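Local coordinates for acetyltransferase (Bacillus cereus, PDB 1Y9W) that transfers acetyl groups, very likely from acetyl-coenzyme A as other members of the GNAT family do, to an acceptor that the structure alone does not show, at the interface of chains A and B. Residues are numbered along the deposited sequence; one frame, centred on the assembly and turned at random. Chains: chain A/B, Acetyltransferase.

Contact 1: the interface of chains A and B. Residues chain A 124-129, 133; chain B 61, 63, 98-99, 101, 137, 139.
With CG anti to the backbone N (chi1 170°), the imidazole of A:His127 reaches toward chain B, and the bend of B:Arg98 at chi3 (64°) turns its guanidinium toward the loop that carries that histidine. The side chains of A:His127 and B:His63 cross at about a right angle, and A:His127 NE2 stands 3.4 Å above the ring plane of B:His63, over its centre; A:His127 CE1 touches B:Leu101 CD1 at 3.7 Å. Within chain A, A:Gln133 OE1 lies in the plane of the A:His127 ring, at its edge. Histidine suits the place, flat enough to enter among leucines yet keeping polar nitrogens. B:Arg98 NH1 gives A:Asp126 O a nearly straight hydrogen bond of 2.8 Å (169° at H), in the guanidinium plane but above the carbonyl plane. Its NH2 forms a long salt bridge to A:Asp126 OD2, and A:Lys129 CB packs over the guanidinium face, 3.6 Å from B:Arg98 CZ. A:Val124 CG1 and CG2 meet B:Leu99 CD1 and B:Leu101 CD2 tip to tip. The A side is the end of strand 119-124, the loop that follows and the start of strand 133-139; the B side combines strands 63-71, 99-105 and 133-139 with loop residues B:Phe61 and B:Arg98.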
loop_
_atom_site.group_PDB
_atom_site.type_symbol
_atom_site.label_atom_id
_atom_site.label_comp_id
_atom_site.label_asym_id
_atom_site.label_seq_id
_atom_site.Cartn_x
_atom_site.Cartn_y
_atom_site.Cartn_z
ATOM N N VAL A 124 10.094 0.928 9.282
ATOM C CA VAL A 124 10.625 -0.392 8.996
ATOM C C VAL A 124 12.105 -0.116 8.765
ATOM O O VAL A 124 12.485 0.468 7.757
ATOM C CB VAL A 124 9.997 -1.019 7.729
ATOM C CG1 VAL A 124 10.642 -2.387 7.438
ATOM C CG2 VAL A 124 8.497 -1.185 7.929
ATOM N N GLU A 125 12.926 -0.509 9.729
ATOM C CA GLU A 125 14.368 -0.302 9.655
ATOM C C GLU A 125 15.029 -1.248 8.649
ATOM O O GLU A 125 14.560 -2.359 8.429
ATOM C CB GLU A 125 14.973 -0.519 11.041
ATOM C CG GLU A 125 14.376 0.385 12.106
ATOM C CD GLU A 125 14.906 1.805 12.045
ATOM O OE1 GLU A 125 15.616 2.151 11.069
ATOM O OE2 GLU A 125 14.607 2.579 12.987
ATOM N N ASP A 126 16.122 -0.803 8.044
ATOM C CA ASP A 126 16.854 -1.613 7.071
ATOM C C ASP A 126 15.989 -2.289 6.003
ATOM O O ASP A 126 15.961 -3.521 5.890
ATOM C CB ASP A 126 17.681 -2.679 7.784
ATOM C CG ASP A 126 18.965 -2.996 7.050
ATOM O OD1 ASP A 126 19.205 -2.391 5.984
ATOM O OD2 ASP A 126 19.738 -3.844 7.545
ATOM N N HIS A 127 15.286 -1.476 5.225
ATOM C CA HIS A 127 14.453 -1.973 4.143
ATOM C C HIS A 127 14.183 -0.836 3.175
ATOM O O HIS A 127 13.645 0.192 3.570
ATOM C CB HIS A 127 13.113 -2.498 4.640
ATOM C CG HIS A 127 12.147 -2.788 3.531
ATOM N ND1 HIS A 127 10.916 -2.175 3.430
ATOM C CD2 HIS A 127 12.255 -3.586 2.443
ATOM C CE1 HIS A 127 10.310 -2.580 2.327
ATOM N NE2 HIS A 127 11.101 -3.436 1.709
ATOM N N PRO A 128 14.633 -0.973 1.916
ATOM C CA PRO A 128 15.373 -2.159 1.466
ATOM C C PRO A 128 16.706 -2.143 2.220
ATOM O O PRO A 128 17.015 -1.156 2.890
ATOM C CB PRO A 128 15.533 -1.924 -0.038
ATOM C CG PRO A 128 15.543 -0.416 -0.150
ATOM C CD PRO A 128 14.465 0.004 0.824
ATOM N N LYS A 129 17.481 -3.215 2.121
ATOM C CA LYS A 129 18.750 -3.288 2.834
ATOM C C LYS A 129 19.582 -2.040 2.607
ATOM O O LYS A 129 19.855 -1.661 1.462
ATOM C CB LYS A 129 19.538 -4.527 2.399
ATOM C CG LYS A 129 20.787 -4.770 3.250
ATOM C CD LYS A 129 21.480 -6.098 2.936
ATOM C CE LYS A 129 22.204 -6.063 1.589
ATOM N NZ LYS A 129 23.329 -5.081 1.591
ATOM N N GLN A 133 12.096 2.718 5.765
ATOM C CA GLN A 133 10.824 3.217 5.272
ATOM C C GLN A 133 10.058 3.847 6.427
ATOM O O GLN A 133 9.847 3.218 7.465
ATOM C CB GLN A 133 10.032 2.062 4.643
ATOM C CG GLN A 133 8.674 2.453 4.103
ATOM C CD GLN A 133 7.967 1.313 3.388
ATOM O OE1 GLN A 133 8.241 0.135 3.627
ATOM N NE2 GLN A 133 7.029 1.663 2.520
ATOM N N PHE B 61 12.617 -5.640 -3.671
ATOM C CA PHE B 61 13.547 -5.193 -2.634
ATOM C C PHE B 61 13.857 -6.358 -1.702
ATOM O O PHE B 61 14.268 -6.153 -0.558
ATOM C CB PHE B 61 12.954 -4.064 -1.784
ATOM C CG PHE B 61 12.807 -2.749 -2.503
ATOM C CD1 PHE B 61 13.366 -2.548 -3.763
ATOM C CD2 PHE B 61 12.095 -1.710 -1.908
ATOM C CE1 PHE B 61 13.210 -1.331 -4.419
ATOM C CE2 PHE B 61 11.933 -0.483 -2.554
ATOM C CZ PHE B 61 12.489 -0.294 -3.811
ATOM N N HIS B 63 11.749 -8.544 -0.284
ATOM C CA HIS B 63 10.775 -8.580 0.788
ATOM C C HIS B 63 9.469 -8.961 0.119
ATOM O O HIS B 63 9.292 -8.763 -1.095
ATOM C CB HIS B 63 10.651 -7.213 1.495
ATOM C CG HIS B 63 9.527 -6.350 0.996
ATOM N ND1 HIS B 63 8.490 -5.938 1.809
ATOM C CD2 HIS B 63 9.296 -5.791 -0.216
ATOM C CE1 HIS B 63 7.671 -5.163 1.120
ATOM N NE2 HIS B 63 8.137 -5.058 -0.112
ATOM N N ARG B 98 14.032 -10.967 2.713
ATOM C CA ARG B 98 14.620 -10.727 4.029
ATOM C C ARG B 98 13.551 -10.497 5.075
ATOM O O ARG B 98 13.813 -10.599 6.270
ATOM C CB ARG B 98 15.499 -9.481 3.993
ATOM C CG ARG B 98 16.528 -9.465 2.905
ATOM C CD ARG B 98 17.063 -8.069 2.725
ATOM N NE ARG B 98 17.771 -7.577 3.907
ATOM C CZ ARG B 98 17.428 -6.487 4.586
ATOM N NH1 ARG B 98 16.375 -5.760 4.220
ATOM N NH2 ARG B 98 18.158 -6.104 5.617
ATOM N N LEU B 99 12.356 -10.151 4.623
ATOM C CA LEU B 99 11.268 -9.891 5.539
ATOM C C LEU B 99 9.942 -9.907 4.832
ATOM O O LEU B 99 9.867 -9.954 3.609
ATOM C CB LEU B 99 11.436 -8.524 6.211
ATOM C CG LEU B 99 11.217 -7.272 5.355
ATOM C CD1 LEU B 99 10.964 -6.088 6.253
ATOM C CD2 LEU B 99 12.411 -7.025 4.466
ATOM N N LEU B 101 6.126 -7.877 4.957
ATOM C CA LEU B 101 5.379 -6.736 5.467
ATOM C C LEU B 101 3.921 -6.909 5.089
ATOM O O LEU B 101 3.596 -7.454 4.028
ATOM C CB LEU B 101 5.890 -5.420 4.873
ATOM C CG LEU B 101 7.291 -4.930 5.241
ATOM C CD1 LEU B 101 7.552 -3.610 4.538
ATOM C CD2 LEU B 101 7.408 -4.764 6.751
ATOM N N GLU B 137 5.410 -6.610 10.612
ATOM C CA GLU B 137 6.615 -7.029 9.917
ATOM C C GLU B 137 7.154 -8.299 10.561
ATOM O O GLU B 137 6.996 -8.520 11.762
ATOM C CB GLU B 137 7.700 -5.943 9.945
ATOM C CG GLU B 137 8.499 -5.831 11.225
ATOM C CD GLU B 137 9.732 -4.935 11.057
ATOM O OE1 GLU B 137 10.658 -5.315 10.310
ATOM O OE2 GLU B 137 9.777 -3.844 11.666
ATOM N N ARG B 139 10.802 -10.528 10.200
ATOM C CA ARG B 139 12.121 -10.701 9.590
ATOM C C ARG B 139 12.291 -12.186 9.282
ATOM O O ARG B 139 11.930 -13.035 10.104
ATOM C CB ARG B 139 13.218 -10.242 10.554
ATOM C CG ARG B 139 13.279 -8.746 10.740
ATOM C CD ARG B 139 13.947 -8.094 9.546
ATOM N NE ARG B 139 13.620 -6.674 9.457
ATOM C CZ ARG B 139 14.184 -5.818 8.607
ATOM N NH1 ARG B 139 15.126 -6.220 7.758
ATOM N NH2 ARG B 139 13.785 -4.558 8.596
HETATM O O HOH W 1 16.861 -5.434 0.235
HETATM O O HOH W 2 11.694 -2.045 11.860
#

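Contact 2: the interface of chains A and B. Residues chain A 51, 53-56, 68-70; chain B 14, 16-17, 20-21.
This is a helix-on-sheet interface, almost wholly apolar, in which a helix of chain B packs on two strands of chain A; its close fit joins the copies in the deposited assembly, and may do so in solution. The indole of A:Trp70, with CG anti to the backbone N (chi1 175°), lies against the aliphatic stem of B:Lys20. B:Lys20 CB sits 3.6 Å from the centroid of the five-membered ring of A:Trp70 and CG 3.8 Å from that of its six-membered ring, both as CH-pi contacts. Lysine suits this position because its methylenes can cover an aromatic face while the chain carries the amine onward. B:Ile17 inserts its CD1 tightly against A:Gly54 CA at 3.4 Å, an approach made easier by the lack of a side chain on glycine; the CG2 branch of B:Ile17 turns to A:Trp70 CB. A:Ile51 and B:Tyr16 meet tip to tip, A:Ile51 CD1 lying 3.6 Å from B:Tyr16 CD2 of the phenol ring. The tyrosine hydroxyl is linked through water 3 to A:Ile51 O. Farther along, B:Val21 CB and CG1 both touch A:Phe68 CD1 at 3.8 Å, with CG1 at the ring edge, in plane. Successive turns of helix 11-28 of chain B thus lie across strands 51-60 and 63-71 of chain A.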
loop_
_atom_site.group_PDB
_atom_site.type_symbol
_atom_site.label_atom_id
_atom_site.label_comp_id
_atom_site.label_asym_id
_atom_site.label_seq_id
_atom_site.Cartn_x
_atom_site.Cartn_y
_atom_site.Cartn_z
ATOM N N ILE A 51 5.498 18.598 -17.621
ATOM C CA ILE A 51 5.135 18.419 -16.221
ATOM C C ILE A 51 6.321 18.710 -15.321
ATOM O O ILE A 51 7.320 18.001 -15.333
ATOM C CB ILE A 51 4.625 16.983 -15.980
ATOM C CG1 ILE A 51 3.393 16.745 -16.861
ATOM C CG2 ILE A 51 4.302 16.768 -14.497
ATOM C CD1 ILE A 51 2.877 15.327 -16.841
ATOM N N GLY A 53 5.875 19.060 -11.964
ATOM C CA GLY A 53 5.648 18.410 -10.691
ATOM C C GLY A 53 4.247 17.847 -10.631
ATOM O O GLY A 53 3.395 18.211 -11.439
ATOM N N GLY A 54 4.001 16.949 -9.684
ATOM C CA GLY A 54 2.676 16.369 -9.557
ATOM C C GLY A 54 2.543 15.522 -8.312
ATOM O O GLY A 54 3.541 15.191 -7.660
ATOM N N VAL A 55 1.306 15.177 -7.974
ATOM C CA VAL A 55 1.030 14.353 -6.805
ATOM C C VAL A 55 -0.214 13.532 -7.105
ATOM O O VAL A 55 -1.155 14.026 -7.729
ATOM C CB VAL A 55 0.788 15.229 -5.541
ATOM C CG1 VAL A 55 -0.426 16.135 -5.752
ATOM C CG2 VAL A 55 0.608 14.338 -4.309
ATOM N N THR A 56 -0.208 12.273 -6.687
ATOM C CA THR A 56 -1.355 11.402 -6.910
ATOM C C THR A 56 -1.668 10.666 -5.618
ATOM O O THR A 56 -0.771 10.372 -4.826
ATOM C CB THR A 56 -1.085 10.348 -8.018
ATOM O OG1 THR A 56 -0.202 9.336 -7.514
ATOM C CG2 THR A 56 -0.439 11.007 -9.242
ATOM N N PHE A 68 2.137 9.013 -4.782
ATOM C CA PHE A 68 3.361 9.543 -5.361
ATOM C C PHE A 68 3.376 11.064 -5.409
ATOM O O PHE A 68 2.361 11.711 -5.685
ATOM C CB PHE A 68 3.540 9.004 -6.780
ATOM C CG PHE A 68 3.635 7.516 -6.849
ATOM C CD1 PHE A 68 4.845 6.877 -6.633
ATOM C CD2 PHE A 68 2.504 6.752 -7.101
ATOM C CE1 PHE A 68 4.935 5.499 -6.668
ATOM C CE2 PHE A 68 2.579 5.372 -7.138
ATOM C CZ PHE A 68 3.802 4.742 -6.919
ATOM N N LEU A 69 4.543 11.626 -5.132
ATOM C CA LEU A 69 4.730 13.065 -5.189
ATOM C C LEU A 69 6.088 13.288 -5.831
ATOM O O LEU A 69 7.112 12.807 -5.340
ATOM C CB LEU A 69 4.693 13.681 -3.793
ATOM C CG LEU A 69 4.666 15.206 -3.817
ATOM C CD1 LEU A 69 4.083 15.720 -2.526
ATOM C CD2 LEU A 69 6.065 15.742 -4.034
ATOM N N TRP A 70 6.095 14.011 -6.942
ATOM C CA TRP A 70 7.337 14.261 -7.649
ATOM C C TRP A 70 7.454 15.696 -8.132
ATOM O O TRP A 70 6.467 16.331 -8.497
ATOM C CB TRP A 70 7.444 13.318 -8.851
ATOM C CG TRP A 70 8.637 13.578 -9.715
ATOM C CD1 TRP A 70 9.924 13.189 -9.478
ATOM C CD2 TRP A 70 8.656 14.302 -10.949
ATOM N NE1 TRP A 70 10.743 13.625 -10.489
ATOM C CE2 TRP A 70 9.990 14.312 -11.406
ATOM C CE3 TRP A 70 7.674 14.948 -11.711
ATOM C CZ2 TRP A 70 10.367 14.941 -12.595
ATOM C CZ3 TRP A 70 8.053 15.575 -12.894
ATOM C CH2 TRP A 70 9.386 15.566 -13.321
ATOM N N GLY B 14 -0.874 10.890 -14.530
ATOM C CA GLY B 14 -0.734 10.212 -13.257
ATOM C C GLY B 14 0.348 9.146 -13.290
ATOM O O GLY B 14 1.191 9.086 -12.394
ATOM N N TYR B 16 2.730 9.070 -15.255
ATOM C CA TYR B 16 3.977 9.771 -15.522
ATOM C C TYR B 16 4.647 10.155 -14.188
ATOM O O TYR B 16 5.858 10.008 -14.028
ATOM C CB TYR B 16 3.716 11.039 -16.334
ATOM C CG TYR B 16 4.963 11.844 -16.644
ATOM C CD1 TYR B 16 5.739 11.565 -17.777
ATOM C CD2 TYR B 16 5.368 12.887 -15.806
ATOM C CE1 TYR B 16 6.874 12.306 -18.069
ATOM C CE2 TYR B 16 6.506 13.632 -16.085
ATOM C CZ TYR B 16 7.254 13.340 -17.219
ATOM O OH TYR B 16 8.377 14.095 -17.508
ATOM N N ILE B 17 3.871 10.664 -13.234
ATOM C CA ILE B 17 4.443 11.038 -11.940
ATOM C C ILE B 17 5.003 9.786 -11.261
ATOM O O ILE B 17 6.107 9.801 -10.717
ATOM C CB ILE B 17 3.380 11.689 -11.009
ATOM C CG1 ILE B 17 2.835 12.975 -11.646
ATOM C CG2 ILE B 17 3.991 11.984 -9.639
ATOM C CD1 ILE B 17 3.884 14.068 -11.823
ATOM N N LYS B 20 8.239 8.601 -12.769
ATOM C CA LYS B 20 9.339 9.491 -12.400
ATOM C C LYS B 20 9.874 9.151 -11.010
ATOM O O LYS B 20 11.076 9.193 -10.776
ATOM C CB LYS B 20 8.874 10.954 -12.436
ATOM C CG LYS B 20 8.882 11.575 -13.831
ATOM C CD LYS B 20 10.306 11.649 -14.374
ATOM C CE LYS B 20 10.376 12.289 -15.747
ATOM N NZ LYS B 20 11.782 12.326 -16.243
ATOM N N VAL B 21 8.976 8.819 -10.086
ATOM C CA VAL B 21 9.382 8.463 -8.731
ATOM C C VAL B 21 10.123 7.131 -8.774
ATOM O O VAL B 21 11.174 6.966 -8.161
ATOM C CB VAL B 21 8.156 8.347 -7.801
ATOM C CG1 VAL B 21 8.567 7.786 -6.449
ATOM C CG2 VAL B 21 7.520 9.706 -7.622
HETATM O O HOH W 3 9.173 16.906 -16.607
#

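Contact 3: the interface of chains A and B. Residues chain A 41-45, 83, 87; chain B 1, 4-9, 13.
A:Lys45 and B:Ile6 bury most surface in this contact, where strand 5-8 of chain B pairs antiparallel with strand 38-45 of chain A; the paired A:Val43 and B:Glu7 come next, nearly equal. A:Lys45 starts from the crowded position between backbone N and carbonyl carbon (chi1 64°) and then runs fully extended, crossing B:Glu13 at about a right angle. A:Lys45 NZ, the ammonium, makes a salt bridge of 2.7 Å to B:Glu13 OE2, met from above the carboxylate plane, and a longer one to B:Glu7 OE2. Water 4 also bonds A:Lys45 NZ, 3.0 Å away, and B:Asn8 O. Two carboxylates beside one ammonium would favour its charged form, and a long lysine suits the span between strand and helix.

A:Val43 N donates to B:Glu7 O at 2.9 Å, nearly along the C=O axis, and B:Glu7 N returns a bond to A:Val43 O at 3.2 Å, in the carbonyl plane. A:Lys45 and B:His5 exchange a similar pair, and B:Gly9 N bonds A:Ser41 O from above the carbonyl plane.

B:Ile6 points toward helix 80-94 of chain A, its CD1 3.9 Å from A:Gln83 CD and its CG2 4.0 Å from A:Glu87 OE2. B:Ile6 CG1 lies 3.8 Å from A:Val44 CG2, side by side; a branched aliphatic suits this place between strand and helix. The N-terminal strand of one copy thereby extends the sheet of the other, joining the chains of the deposited assembly, and perhaps those in solution, by main-chain bonds.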
loop_
_atom_site.group_PDB
_atom_site.type_symbol
_atom_site.label_atom_id
_atom_site.label_comp_id
_atom_site.label_asym_id
_atom_site.label_seq_id
_atom_site.Cartn_x
_atom_site.Cartn_y
_atom_site.Cartn_z
ATOM N N SER A 41 -5.346 13.466 -8.507
ATOM C CA SER A 41 -3.989 13.845 -8.868
ATOM C C SER A 41 -3.943 15.279 -9.347
ATOM O O SER A 41 -4.870 15.768 -9.995
ATOM C CB SER A 41 -3.426 12.926 -9.957
ATOM O OG SER A 41 -3.898 13.281 -11.240
ATOM N N LEU A 42 -2.852 15.951 -9.008
ATOM C CA LEU A 42 -2.647 17.333 -9.398
ATOM C C LEU A 42 -1.314 17.430 -10.109
ATOM O O LEU A 42 -0.361 16.737 -9.751
ATOM C CB LEU A 42 -2.627 18.242 -8.166
ATOM C CG LEU A 42 -3.938 18.387 -7.393
ATOM C CD1 LEU A 42 -3.751 19.405 -6.285
ATOM C CD2 LEU A 42 -5.046 18.839 -8.330
ATOM N N VAL A 43 -1.248 18.280 -11.125
ATOM C CA VAL A 43 -0.004 18.470 -11.847
ATOM C C VAL A 43 0.275 19.944 -12.063
ATOM O O VAL A 43 -0.644 20.750 -12.215
ATOM C CB VAL A 43 -0.010 17.775 -13.245
ATOM C CG1 VAL A 43 0.010 16.269 -13.078
ATOM C CG2 VAL A 43 -1.228 18.210 -14.050
ATOM N N VAL A 44 1.551 20.293 -12.037
ATOM C CA VAL A 44 1.976 21.652 -12.308
ATOM C C VAL A 44 2.560 21.493 -13.699
ATOM O O VAL A 44 3.460 20.681 -13.891
ATOM C CB VAL A 44 3.089 22.105 -11.362
ATOM C CG1 VAL A 44 3.712 23.387 -11.882
ATOM C CG2 VAL A 44 2.524 22.314 -9.963
ATOM N N LYS A 45 2.048 22.238 -14.673
ATOM C CA LYS A 45 2.560 22.112 -16.032
ATOM C C LYS A 45 2.347 23.371 -16.851
ATOM O O LYS A 45 1.733 24.331 -16.377
ATOM C CB LYS A 45 1.880 20.940 -16.728
ATOM C CG LYS A 45 0.391 21.122 -16.917
ATOM C CD LYS A 45 -0.176 19.976 -17.733
ATOM C CE LYS A 45 -1.675 20.088 -17.883
ATOM N NZ LYS A 45 -2.258 18.948 -18.649
ATOM N N GLN A 83 3.490 23.155 -2.453
ATOM C CA GLN A 83 2.284 23.675 -3.084
ATOM C C GLN A 83 1.301 22.546 -3.429
ATOM O O GLN A 83 0.088 22.651 -3.193
ATOM C CB GLN A 83 2.695 24.405 -4.358
ATOM C CG GLN A 83 1.919 25.654 -4.690
ATOM C CD GLN A 83 2.387 26.272 -6.003
ATOM O OE1 GLN A 83 3.584 26.515 -6.200
ATOM N NE2 GLN A 83 1.446 26.525 -6.906
ATOM N N GLU A 87 -2.218 21.702 -1.602
ATOM C CA GLU A 87 -3.362 21.675 -2.493
ATOM C C GLU A 87 -4.142 20.370 -2.464
ATOM O O GLU A 87 -5.375 20.373 -2.492
ATOM C CB GLU A 87 -2.913 21.940 -3.925
ATOM C CG GLU A 87 -4.053 22.339 -4.834
ATOM C CD GLU A 87 -4.047 23.828 -5.146
ATOM O OE1 GLU A 87 -3.855 24.639 -4.207
ATOM O OE2 GLU A 87 -4.239 24.186 -6.334
ATOM N N MET B 1 4.850 30.435 -10.665
ATOM C CA MET B 1 3.735 29.939 -11.526
ATOM C C MET B 1 3.617 30.623 -12.893
ATOM O O MET B 1 2.701 30.311 -13.661
ATOM C CB MET B 1 2.397 30.062 -10.790
ATOM C CG MET B 1 2.233 29.059 -9.663
ATOM S SD MET B 1 2.572 27.393 -10.248
ATOM C CE MET B 1 1.078 27.079 -11.183
ATOM N N LYS B 4 2.726 28.768 -16.011
ATOM C CA LYS B 4 2.423 27.468 -15.429
ATOM C C LYS B 4 1.041 27.493 -14.767
ATOM O O LYS B 4 0.507 28.555 -14.437
ATOM C CB LYS B 4 3.469 27.080 -14.385
ATOM C CG LYS B 4 4.849 26.805 -14.940
ATOM C CD LYS B 4 5.736 26.204 -13.858
ATOM C CE LYS B 4 7.162 26.017 -14.336
ATOM N NZ LYS B 4 7.810 27.318 -14.648
ATOM N N HIS B 5 0.455 26.315 -14.589
ATOM C CA HIS B 5 -0.840 26.220 -13.945
ATOM C C HIS B 5 -1.005 24.860 -13.283
ATOM O O HIS B 5 -0.388 23.881 -13.702
ATOM C CB HIS B 5 -1.970 26.496 -14.952
ATOM C CG HIS B 5 -1.951 25.624 -16.174
ATOM N ND1 HIS B 5 -2.468 24.345 -16.190
ATOM C CD2 HIS B 5 -1.535 25.874 -17.439
ATOM C CE1 HIS B 5 -2.376 23.848 -17.411
ATOM N NE2 HIS B 5 -1.814 24.756 -18.189
ATOM N N ILE B 6 -1.800 24.818 -12.217
ATOM C CA ILE B 6 -2.054 23.574 -11.505
ATOM C C ILE B 6 -3.458 23.124 -11.866
ATOM O O ILE B 6 -4.385 23.928 -11.906
ATOM C CB ILE B 6 -1.994 23.758 -9.976
ATOM C CG1 ILE B 6 -0.631 24.307 -9.569
ATOM C CG2 ILE B 6 -2.211 22.426 -9.276
ATOM C CD1 ILE B 6 -0.505 24.559 -8.073
ATOM N N GLU B 7 -3.611 21.839 -12.144
ATOM C CA GLU B 7 -4.918 21.310 -12.476
ATOM C C GLU B 7 -4.916 19.815 -12.230
ATOM O O GLU B 7 -3.880 19.241 -11.909
ATOM C CB GLU B 7 -5.260 21.603 -13.936
ATOM C CG GLU B 7 -4.391 20.894 -14.938
ATOM C CD GLU B 7 -4.943 21.018 -16.343
ATOM O OE1 GLU B 7 -6.108 20.624 -16.555
ATOM O OE2 GLU B 7 -4.223 21.508 -17.238
ATOM N N ASN B 8 -6.079 19.193 -12.371
ATOM C CA ASN B 8 -6.194 17.760 -12.169
ATOM C C ASN B 8 -5.416 17.048 -13.263
ATOM O O ASN B 8 -5.466 17.444 -14.429
ATOM C CB ASN B 8 -7.659 17.329 -12.221
ATOM C CG ASN B 8 -8.492 17.963 -11.127
ATOM O OD1 ASN B 8 -8.114 17.946 -9.953
ATOM N ND2 ASN B 8 -9.641 18.516 -11.504
ATOM N N GLY B 9 -4.693 15.999 -12.893
ATOM C CA GLY B 9 -3.930 15.274 -13.887
ATOM C C GLY B 9 -4.755 14.184 -14.549
ATOM O O GLY B 9 -5.755 13.719 -13.987
ATOM N N GLU B 13 -0.932 11.310 -17.128
ATOM C CA GLU B 13 -0.154 12.274 -16.370
ATOM C C GLU B 13 0.114 11.632 -15.019
ATOM O O GLU B 13 1.188 11.797 -14.442
ATOM C CB GLU B 13 -0.932 13.572 -16.184
ATOM C CG GLU B 13 -1.217 14.277 -17.484
ATOM C CD GLU B 13 -1.729 15.673 -17.273
ATOM O OE1 GLU B 13 -2.768 15.813 -16.593
ATOM O OE2 GLU B 13 -1.089 16.622 -17.785
HETATM O O HOH W 4 -4.379 17.618 -16.914
#

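Contact 2 and contact 3 are neighbours, their C-alpha centres about 10 Å apart, whereas contact 1 lies about 24 Å from contact 2 and 33 Å from contact 3. Helix 11-28 of chain B serves both near contacts, and the N-terminal strand just before it belongs to contact 3, so the start of chain B grips chain A as one continuous arm. Strand 63-71 recurs in contact 1 from chain B and in contact 2 from chain A. The two-fold repeats every contact with chains exchanged, giving two reciprocal arms, well separated from contact 1, consistent with a stable dimer, though the structure alone does not prove one in solution.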